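Local coordinates for hypothetical protein yxiM (Bacillus subtilis, PDB 2O14), which probably hydrolyses ester bonds as a GDSL-family lipolytic enzyme with an added galactose-binding-like domain, although its activity and substrate are uncharacterised, at residues A[177-182]-A[187-192]; A[210-215]-A[255-260]. One frame throughout, in Å; residues are numbered along the deposited sequence.

Interaction 1 of 2, residues A[177-182]-A[187-192]; sequences YPLNSS and WGQMLP
Pro178 O, at the edge of the contact with Gln189, takes two backbone N-H groups of its own loop, from Ser182 N at 2.8 Å and from Ser181 N at 3.1 Å. These bonds curl residues 178-182 into a compact turn that follows the cis peptide bond between Tyr177 and Pro178. The turn presents Leu179 O and the Ser182 hydroxyl to the same group, the terminal amide of Gln189. With CG anti to the backbone nitrogen (chi1 172°) and the rest of the chain extended, Gln189 reaches from the short, weakly bonded helical turn around 187-190 across to the loop, and its amide carbon CD stands 3.8 Å from Leu179 O and 3.9 Å from Ser182 OG. The modelled orientation of the amide is doubtful, so its individual bonds are not assigned. Ser182 OG has a firmer partner in Gln184 O, while Arg345 of helix 345-361 bonds both Leu179 O and Ser182 O. On the flank, Leu179 CD2 sits 3.8 Å above the plane of the Tyr177 ring, displaced toward its rim. The Gln189 side chain is about 10 Å from that of Ser171, the nucleophile by similarity. The loop follows strand 164-169 of the parallel sheet, just after which this presumed nucleophile lies, as in SGNH hydrolases of the GDSL family.

Interaction 2 of 2, residues A[210-215]-A[255-260]; sequences QIARGF and KEVMRD
Ala212 CB fits between two neighbouring side chains of helix 251-266, lying 3.9 Å from Val257 CG1 and 4.0 Å from the selenium of Met258, which is selenomethionine here. The conformations of these two residues differ. In Val257 the branch that does the touching is CG1, placed anti to the backbone nitrogen (chi1 173°), and it leans over the backbone of the first turn of helix 212-217: it is 3.5 Å from Ala212 O and 3.9 Å from Arg213 N. One methyl thus packs on the alanine side chain and on the adjoining main chain. Met258 instead bends at chi2 (-78°) and again at chi3 (-79°), so that its chain folds back and brings both CG and the selenium to the same alanine methyl. Beyond this contact Met258 also packs on Leu304 of helix 298-307 and on Leu236 of strand 233-237. With only a methyl to accommodate at residue 212, the backbones come close, the CA atoms of Ala212 and Met258 being 6.3 Å apart. Beside this packing the Arg213 chain runs extended and then turns, its NE forming a salt bridge to Glu253 one turn earlier on the valine's helix. Ile211 occupies the N-cap position, and the N-H groups of Ala212 and Arg213 are bonded to Asp242 and Glu249. The chemistry is thus divided: the facing surfaces are held by van der Waals packing of methyl groups and selenium, whereas polar groups around them satisfy the helix start and add ionic links at the margin.

In the fold
Both contacts belong to the GDSL hydrolase domain, but they join different elements: interaction 1 folds a loop against the short helix that follows it, whereas interaction 2 packs two helical segments with 39 residues between them. Their centres are 24 Å apart and they do not touch. Each is partly buried, yet the two differ in chemistry. Residues 177-182 and 187-192 meet through a buried amide among loop oxygens, nearer the presumed catalytic residues and the middle of the chain; residues 210-215 and 255-260 meet through apolar side chains with salt bridges of Arg213 and its neighbours beside them, farther out and away from the annotated sites.

Interaction 1 of 2, residues A[177-182]-A[187-192]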
ATOM      1  N   TYR A 177      -7.643   4.151   6.315  1.00 22.88           N
ATOM      2  CA  TYR A 177      -7.890   5.577   6.126  1.00 24.53           C
ATOM      3  C   TYR A 177      -8.934   6.159   7.074  1.00 27.46           C
ATOM      4  O   TYR A 177      -9.853   5.463   7.507  1.00 27.56           O
ATOM      5  CB  TYR A 177      -8.294   5.841   4.671  1.00 20.59           C
ATOM      6  CG  TYR A 177      -7.182   5.548   3.686  1.00 19.62           C
ATOM      7  CD1 TYR A 177      -6.782   4.237   3.416  1.00 18.41           C
ATOM      8  CD2 TYR A 177      -6.499   6.584   3.057  1.00 18.67           C
ATOM      9  CE1 TYR A 177      -5.724   3.971   2.540  1.00 19.96           C
ATOM     10  CE2 TYR A 177      -5.441   6.333   2.188  1.00 16.81           C
ATOM     11  CZ  TYR A 177      -5.057   5.033   1.933  1.00 19.19           C
ATOM     12  OH  TYR A 177      -4.003   4.808   1.082  1.00 19.52           O
ATOM     13  N   PRO A 178      -8.796   7.453   7.419  1.00 30.17           N
ATOM     14  CA  PRO A 178      -7.737   8.371   6.977  1.00 31.01           C
ATOM     15  C   PRO A 178      -6.365   7.951   7.503  1.00 31.69           C
ATOM     16  O   PRO A 178      -6.250   7.489   8.635  1.00 32.22           O
ATOM     17  CB  PRO A 178      -8.179   9.714   7.557  1.00 35.34           C
ATOM     18  CG  PRO A 178      -9.672   9.593   7.589  1.00 35.35           C
ATOM     19  CD  PRO A 178      -9.859   8.193   8.121  1.00 35.01           C
ATOM     20  N   LEU A 179      -5.331   8.121   6.686  1.00 29.82           N
ATOM     21  CA  LEU A 179      -3.966   7.745   7.059  1.00 31.13           C
ATOM     22  C   LEU A 179      -3.463   8.230   8.416  1.00 33.01           C
ATOM     23  O   LEU A 179      -2.721   7.519   9.096  1.00 32.46           O
ATOM     24  CB  LEU A 179      -2.980   8.220   5.992  1.00 27.75           C
ATOM     25  CG  LEU A 179      -3.011   7.495   4.649  1.00 28.79           C
ATOM     26  CD1 LEU A 179      -2.014   8.155   3.703  1.00 27.65           C
ATOM     27  CD2 LEU A 179      -2.676   6.022   4.848  1.00 25.83           C
ATOM     28  N   ASN A 180      -3.851   9.438   8.809  1.00 42.21           N
ATOM     29  CA  ASN A 180      -3.385   9.988  10.080  1.00 45.23           C
ATOM     30  C   ASN A 180      -4.474  10.107  11.133  1.00 44.77           C
ATOM     31  O   ASN A 180      -4.315  10.828  12.116  1.00 45.89           O
ATOM     32  CB  ASN A 180      -2.754  11.361   9.839  1.00 76.46           C
ATOM     33  CG  ASN A 180      -1.502  11.284   8.981  1.00 80.85           C
ATOM     34  OD1 ASN A 180      -1.098  12.271   8.362  1.00 84.39           O
ATOM     35  ND2 ASN A 180      -0.875  10.110   8.950  1.00 82.55           N
ATOM     36  N   SER A 181      -5.570   9.385  10.948  1.00 42.08           N
ATOM     37  CA  SER A 181      -6.670   9.461  11.894  1.00 41.13           C
ATOM     38  C   SER A 181      -7.346   8.121  12.156  1.00 39.54           C
ATOM     39  O   SER A 181      -8.131   7.995  13.094  1.00 40.27           O
ATOM     40  CB  SER A 181      -7.703  10.461  11.373  1.00 49.06           C
ATOM     41  OG  SER A 181      -8.845  10.494  12.204  1.00 52.05           O
ATOM     42  N   SER A 182      -7.042   7.122  11.336  1.00 31.21           N
ATOM     43  CA  SER A 182      -7.659   5.808  11.480  1.00 28.64           C
ATOM     44  C   SER A 182      -7.461   5.156  12.844  1.00 28.75           C
ATOM     45  O   SER A 182      -6.356   5.132  13.391  1.00 27.64           O
ATOM     46  CB  SER A 182      -7.167   4.859  10.378  1.00 27.17           C
ATOM     47  OG  SER A 182      -5.758   4.706  10.394  1.00 25.96           O
ATOM     48  N   TRP A 187       1.241  -1.833  10.757  1.00 25.31           N
ATOM     49  CA  TRP A 187       2.499  -1.187  11.114  1.00 25.12           C
ATOM     50  C   TRP A 187       3.241  -0.588   9.929  1.00 24.18           C
ATOM     51  O   TRP A 187       4.105   0.264  10.105  1.00 24.68           O
ATOM     52  CB  TRP A 187       3.415  -2.122  11.926  1.00 22.00           C
ATOM     53  CG  TRP A 187       4.014  -3.305  11.217  1.00 23.67           C
ATOM     54  CD1 TRP A 187       3.554  -4.592  11.229  1.00 23.71           C
ATOM     55  CD2 TRP A 187       5.249  -3.329  10.489  1.00 23.91           C
ATOM     56  NE1 TRP A 187       4.432  -5.417  10.564  1.00 23.02           N
ATOM     57  CE2 TRP A 187       5.480  -4.667  10.099  1.00 23.94           C
ATOM     58  CE3 TRP A 187       6.187  -2.348  10.132  1.00 24.32           C
ATOM     59  CZ2 TRP A 187       6.611  -5.051   9.371  1.00 25.90           C
ATOM     60  CZ3 TRP A 187       7.313  -2.730   9.407  1.00 25.17           C
ATOM     61  CH2 TRP A 187       7.513  -4.071   9.035  1.00 26.11           C
ATOM     62  N   GLY A 188       2.895  -1.017   8.719  1.00 23.93           N
ATOM     63  CA  GLY A 188       3.536  -0.453   7.546  1.00 24.71           C
ATOM     64  C   GLY A 188       3.059   0.980   7.378  1.00 25.38           C
ATOM     65  O   GLY A 188       3.730   1.818   6.776  1.00 26.61           O
ATOM     66  N   GLN A 189       1.883   1.264   7.922  1.00 22.78           N
ATOM     67  CA  GLN A 189       1.308   2.598   7.848  1.00 24.48           C
ATOM     68  C   GLN A 189       2.021   3.535   8.824  1.00 27.44           C
ATOM     69  O   GLN A 189       2.033   4.749   8.633  1.00 26.36           O
ATOM     70  CB  GLN A 189      -0.185   2.531   8.178  1.00 25.24           C
ATOM     71  CG  GLN A 189      -0.875   3.881   8.322  1.00 24.51           C
ATOM     72  CD  GLN A 189      -2.343   3.739   8.691  1.00 26.27           C
ATOM     73  OE1 GLN A 189      -3.013   4.720   9.020  1.00 26.14           O
ATOM     74  NE2 GLN A 189      -2.851   2.511   8.634  1.00 20.93           N
HETATM   75  N   MSE A 190       2.616   2.960   9.870  1.00 28.96           N
HETATM   76  CA  MSE A 190       3.327   3.745  10.879  1.00 32.92           C
HETATM   77  C   MSE A 190       4.831   3.800  10.639  1.00 32.25           C
HETATM   78  O   MSE A 190       5.549   4.545  11.304  1.00 32.34           O
HETATM   79  CB  MSE A 190       3.060   3.181  12.276  1.00 40.48           C
HETATM   80  CG  MSE A 190       2.281   4.127  13.166  1.00 48.13           C
HETATM   81 SE   MSE A 190       0.530   4.542  12.457  1.00 52.99          SE
HETATM   82  CE  MSE A 190      -0.485   3.253  13.477  1.00 54.80           C
ATOM     83  N   LEU A 191       5.302   3.005   9.690  1.00 33.34           N
ATOM     84  CA  LEU A 191       6.715   2.960   9.352  1.00 34.68           C
ATOM     85  C   LEU A 191       7.299   4.348   9.093  1.00 36.17           C
ATOM     86  O   LEU A 191       8.353   4.700   9.629  1.00 36.27           O
ATOM     87  CB  LEU A 191       6.922   2.094   8.113  1.00 28.42           C
ATOM     88  CG  LEU A 191       7.983   1.000   8.178  1.00 29.14           C
ATOM     89  CD1 LEU A 191       8.150   0.419   6.780  1.00 26.08           C
ATOM     90  CD2 LEU A 191       9.307   1.555   8.691  1.00 26.66           C
ATOM     91  N   PRO A 192       6.624   5.159   8.262  1.00 43.12           N
ATOM     92  CA  PRO A 192       7.160   6.495   7.985  1.00 44.77           C
ATOM     93  C   PRO A 192       7.486   7.342   9.218  1.00 46.71           C
ATOM     94  O   PRO A 192       8.315   8.252   9.147  1.00 46.40           O
ATOM     95  CB  PRO A 192       6.096   7.122   7.074  1.00 34.84           C
ATOM     96  CG  PRO A 192       4.851   6.341   7.372  1.00 35.75           C
ATOM     97  CD  PRO A 192       5.353   4.940   7.550  1.00 34.24           C
TER

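Interaction 2 of 2, residues A[210-215]-A[255-260]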
ATOM      1  N   GLN A 210      -4.746 -10.717   2.734  1.00 23.19           N
ATOM      2  CA  GLN A 210      -3.888 -11.268   1.688  1.00 21.07           C
ATOM      3  C   GLN A 210      -2.956 -12.389   2.146  1.00 20.15           C
ATOM      4  O   GLN A 210      -2.537 -12.448   3.308  1.00 19.75           O
ATOM      5  CB  GLN A 210      -3.060 -10.153   1.040  1.00 19.05           C
ATOM      6  CG  GLN A 210      -2.355 -10.583  -0.248  1.00 15.25           C
ATOM      7  CD  GLN A 210      -3.329 -11.078  -1.301  1.00 17.03           C
ATOM      8  OE1 GLN A 210      -3.662 -10.365  -2.259  1.00 16.29           O
ATOM      9  NE2 GLN A 210      -3.813 -12.298  -1.120  1.00 14.52           N
ATOM     10  N   ILE A 211      -2.654 -13.280   1.209  1.00 19.79           N
ATOM     11  CA  ILE A 211      -1.765 -14.416   1.429  1.00 18.81           C
ATOM     12  C   ILE A 211      -0.642 -14.281   0.398  1.00 19.62           C
ATOM     13  O   ILE A 211      -0.709 -13.421  -0.480  1.00 19.07           O
ATOM     14  CB  ILE A 211      -2.509 -15.756   1.200  1.00 15.45           C
ATOM     15  CG1 ILE A 211      -3.108 -15.781  -0.208  1.00 15.81           C
ATOM     16  CG2 ILE A 211      -3.628 -15.931   2.241  1.00  9.19           C
ATOM     17  CD1 ILE A 211      -3.796 -17.096  -0.565  1.00 17.47           C
ATOM     18  N   ALA A 212       0.376 -15.129   0.492  1.00 17.32           N
ATOM     19  CA  ALA A 212       1.501 -15.078  -0.439  1.00 17.99           C
ATOM     20  C   ALA A 212       1.102 -15.286  -1.902  1.00 17.75           C
ATOM     21  O   ALA A 212       1.530 -14.536  -2.782  1.00 16.69           O
ATOM     22  CB  ALA A 212       2.556 -16.120  -0.042  1.00 14.94           C
ATOM     23  N   ARG A 213       0.296 -16.312  -2.163  1.00 20.60           N
ATOM     24  CA  ARG A 213      -0.125 -16.614  -3.530  1.00 22.32           C
ATOM     25  C   ARG A 213      -0.806 -15.404  -4.166  1.00 21.63           C
ATOM     26  O   ARG A 213      -0.468 -15.015  -5.283  1.00 23.45           O
ATOM     27  CB  ARG A 213      -1.085 -17.809  -3.541  1.00 19.00           C
ATOM     28  CG  ARG A 213      -1.362 -18.383  -4.923  1.00 19.89           C
ATOM     29  CD  ARG A 213      -2.586 -19.275  -4.895  1.00 18.67           C
ATOM     30  NE  ARG A 213      -2.433 -20.441  -4.026  1.00 20.79           N
ATOM     31  CZ  ARG A 213      -3.347 -20.835  -3.141  1.00 21.03           C
ATOM     32  NH1 ARG A 213      -3.140 -21.916  -2.401  1.00 18.63           N
ATOM     33  NH2 ARG A 213      -4.459 -20.130  -2.973  1.00 18.93           N
ATOM     34  N   GLY A 214      -1.758 -14.818  -3.446  1.00 16.38           N
ATOM     35  CA  GLY A 214      -2.473 -13.658  -3.952  1.00 17.16           C
ATOM     36  C   GLY A 214      -1.588 -12.441  -4.177  1.00 16.07           C
ATOM     37  O   GLY A 214      -1.692 -11.770  -5.200  1.00 17.05           O
ATOM     38  N   PHE A 215      -0.718 -12.146  -3.221  1.00 18.59           N
ATOM     39  CA  PHE A 215       0.171 -11.005  -3.347  1.00 18.66           C
ATOM     40  C   PHE A 215       1.012 -11.174  -4.607  1.00 18.89           C
ATOM     41  O   PHE A 215       1.251 -10.221  -5.346  1.00 18.37           O
ATOM     42  CB  PHE A 215       1.076 -10.902  -2.112  1.00 19.10           C
ATOM     43  CG  PHE A 215       1.778  -9.581  -1.985  1.00 16.38           C
ATOM     44  CD1 PHE A 215       2.943  -9.321  -2.699  1.00 15.25           C
ATOM     45  CD2 PHE A 215       1.240  -8.570  -1.188  1.00 14.35           C
ATOM     46  CE1 PHE A 215       3.562  -8.067  -2.624  1.00 14.58           C
ATOM     47  CE2 PHE A 215       1.848  -7.320  -1.108  1.00 12.25           C
ATOM     48  CZ  PHE A 215       3.010  -7.066  -1.827  1.00 13.77           C
ATOM     49  N   LYS A 255       5.992 -21.443   1.325  1.00 27.67           N
ATOM     50  CA  LYS A 255       7.442 -21.311   1.238  1.00 30.01           C
ATOM     51  C   LYS A 255       7.922 -21.167  -0.209  1.00 30.07           C
ATOM     52  O   LYS A 255       8.813 -20.364  -0.490  1.00 30.48           O
ATOM     53  CB  LYS A 255       8.089 -22.526   1.911  1.00 31.82           C
ATOM     54  CG  LYS A 255       9.575 -22.420   2.190  1.00 34.90           C
ATOM     55  CD  LYS A 255      10.032 -23.622   3.015  1.00 36.41           C
ATOM     56  CE  LYS A 255      11.547 -23.689   3.142  1.00 38.51           C
ATOM     57  NZ  LYS A 255      12.100 -22.443   3.720  1.00 39.73           N
ATOM     58  N   GLU A 256       7.328 -21.938  -1.120  1.00 27.93           N
ATOM     59  CA  GLU A 256       7.690 -21.897  -2.542  1.00 28.65           C
ATOM     60  C   GLU A 256       7.361 -20.554  -3.194  1.00 26.72           C
ATOM     61  O   GLU A 256       8.176 -19.992  -3.922  1.00 25.50           O
ATOM     62  CB  GLU A 256       6.944 -22.978  -3.318  1.00 63.09           C
ATOM     63  CG  GLU A 256       7.262 -24.408  -2.948  1.00 71.80           C
ATOM     64  CD  GLU A 256       6.331 -25.389  -3.653  1.00 77.39           C
ATOM     65  OE1 GLU A 256       6.180 -25.279  -4.893  1.00 80.17           O
ATOM     66  OE2 GLU A 256       5.749 -26.265  -2.974  1.00 79.24           O
ATOM     67  N   VAL A 257       6.145 -20.071  -2.952  1.00 20.51           N
ATOM     68  CA  VAL A 257       5.686 -18.804  -3.504  1.00 19.62           C
ATOM     69  C   VAL A 257       6.531 -17.663  -2.963  1.00 20.30           C
ATOM     70  O   VAL A 257       6.950 -16.773  -3.710  1.00 19.31           O
ATOM     71  CB  VAL A 257       4.213 -18.539  -3.135  1.00 21.57           C
ATOM     72  CG1 VAL A 257       3.811 -17.134  -3.572  1.00 20.72           C
ATOM     73  CG2 VAL A 257       3.325 -19.579  -3.796  1.00 21.08           C
HETATM   74  N   MSE A 258       6.764 -17.695  -1.656  1.00 26.10           N
HETATM   75  CA  MSE A 258       7.567 -16.677  -0.990  1.00 28.69           C
HETATM   76  C   MSE A 258       8.968 -16.650  -1.586  1.00 28.42           C
HETATM   77  O   MSE A 258       9.512 -15.581  -1.850  1.00 29.04           O
HETATM   78  CB  MSE A 258       7.645 -16.974   0.509  1.00 30.82           C
HETATM   79  CG  MSE A 258       6.334 -16.771   1.249  1.00 35.22           C
HETATM   80 SE   MSE A 258       5.971 -14.890   1.593  1.00 44.94          SE
HETATM   81  CE  MSE A 258       7.158 -14.671   3.122  1.00 38.64           C
ATOM     82  N   ARG A 259       9.539 -17.832  -1.801  1.00 27.27           N
ATOM     83  CA  ARG A 259      10.880 -17.956  -2.367  1.00 27.64           C
ATOM     84  C   ARG A 259      10.957 -17.281  -3.732  1.00 27.55           C
ATOM     85  O   ARG A 259      11.901 -16.548  -4.021  1.00 27.46           O
ATOM     86  CB  ARG A 259      11.254 -19.433  -2.515  1.00 29.72           C
ATOM     87  CG  ARG A 259      12.690 -19.678  -2.962  1.00 31.36           C
ATOM     88  CD  ARG A 259      12.899 -21.143  -3.315  1.00 32.09           C
ATOM     89  NE  ARG A 259      12.495 -22.036  -2.235  1.00 34.48           N
ATOM     90  CZ  ARG A 259      13.140 -22.161  -1.078  1.00 35.14           C
ATOM     91  NH1 ARG A 259      14.234 -21.450  -0.839  1.00 35.59           N
ATOM     92  NH2 ARG A 259      12.686 -22.998  -0.154  1.00 36.13           N
ATOM     93  N   ASP A 260       9.954 -17.537  -4.566  1.00 28.52           N
ATOM     94  CA  ASP A 260       9.899 -16.969  -5.906  1.00 27.79           C
ATOM     95  C   ASP A 260       9.856 -15.446  -5.883  1.00 27.75           C
ATOM     96  O   ASP A 260      10.586 -14.792  -6.631  1.00 26.72           O
ATOM     97  CB  ASP A 260       8.678 -17.502  -6.649  1.00 37.02           C
ATOM     98  CG  ASP A 260       8.608 -17.009  -8.074  1.00 40.50           C
ATOM     99  OD1 ASP A 260       9.497 -17.366  -8.879  1.00 43.57           O
ATOM    100  OD2 ASP A 260       7.666 -16.255  -8.386  1.00 42.61           O
TER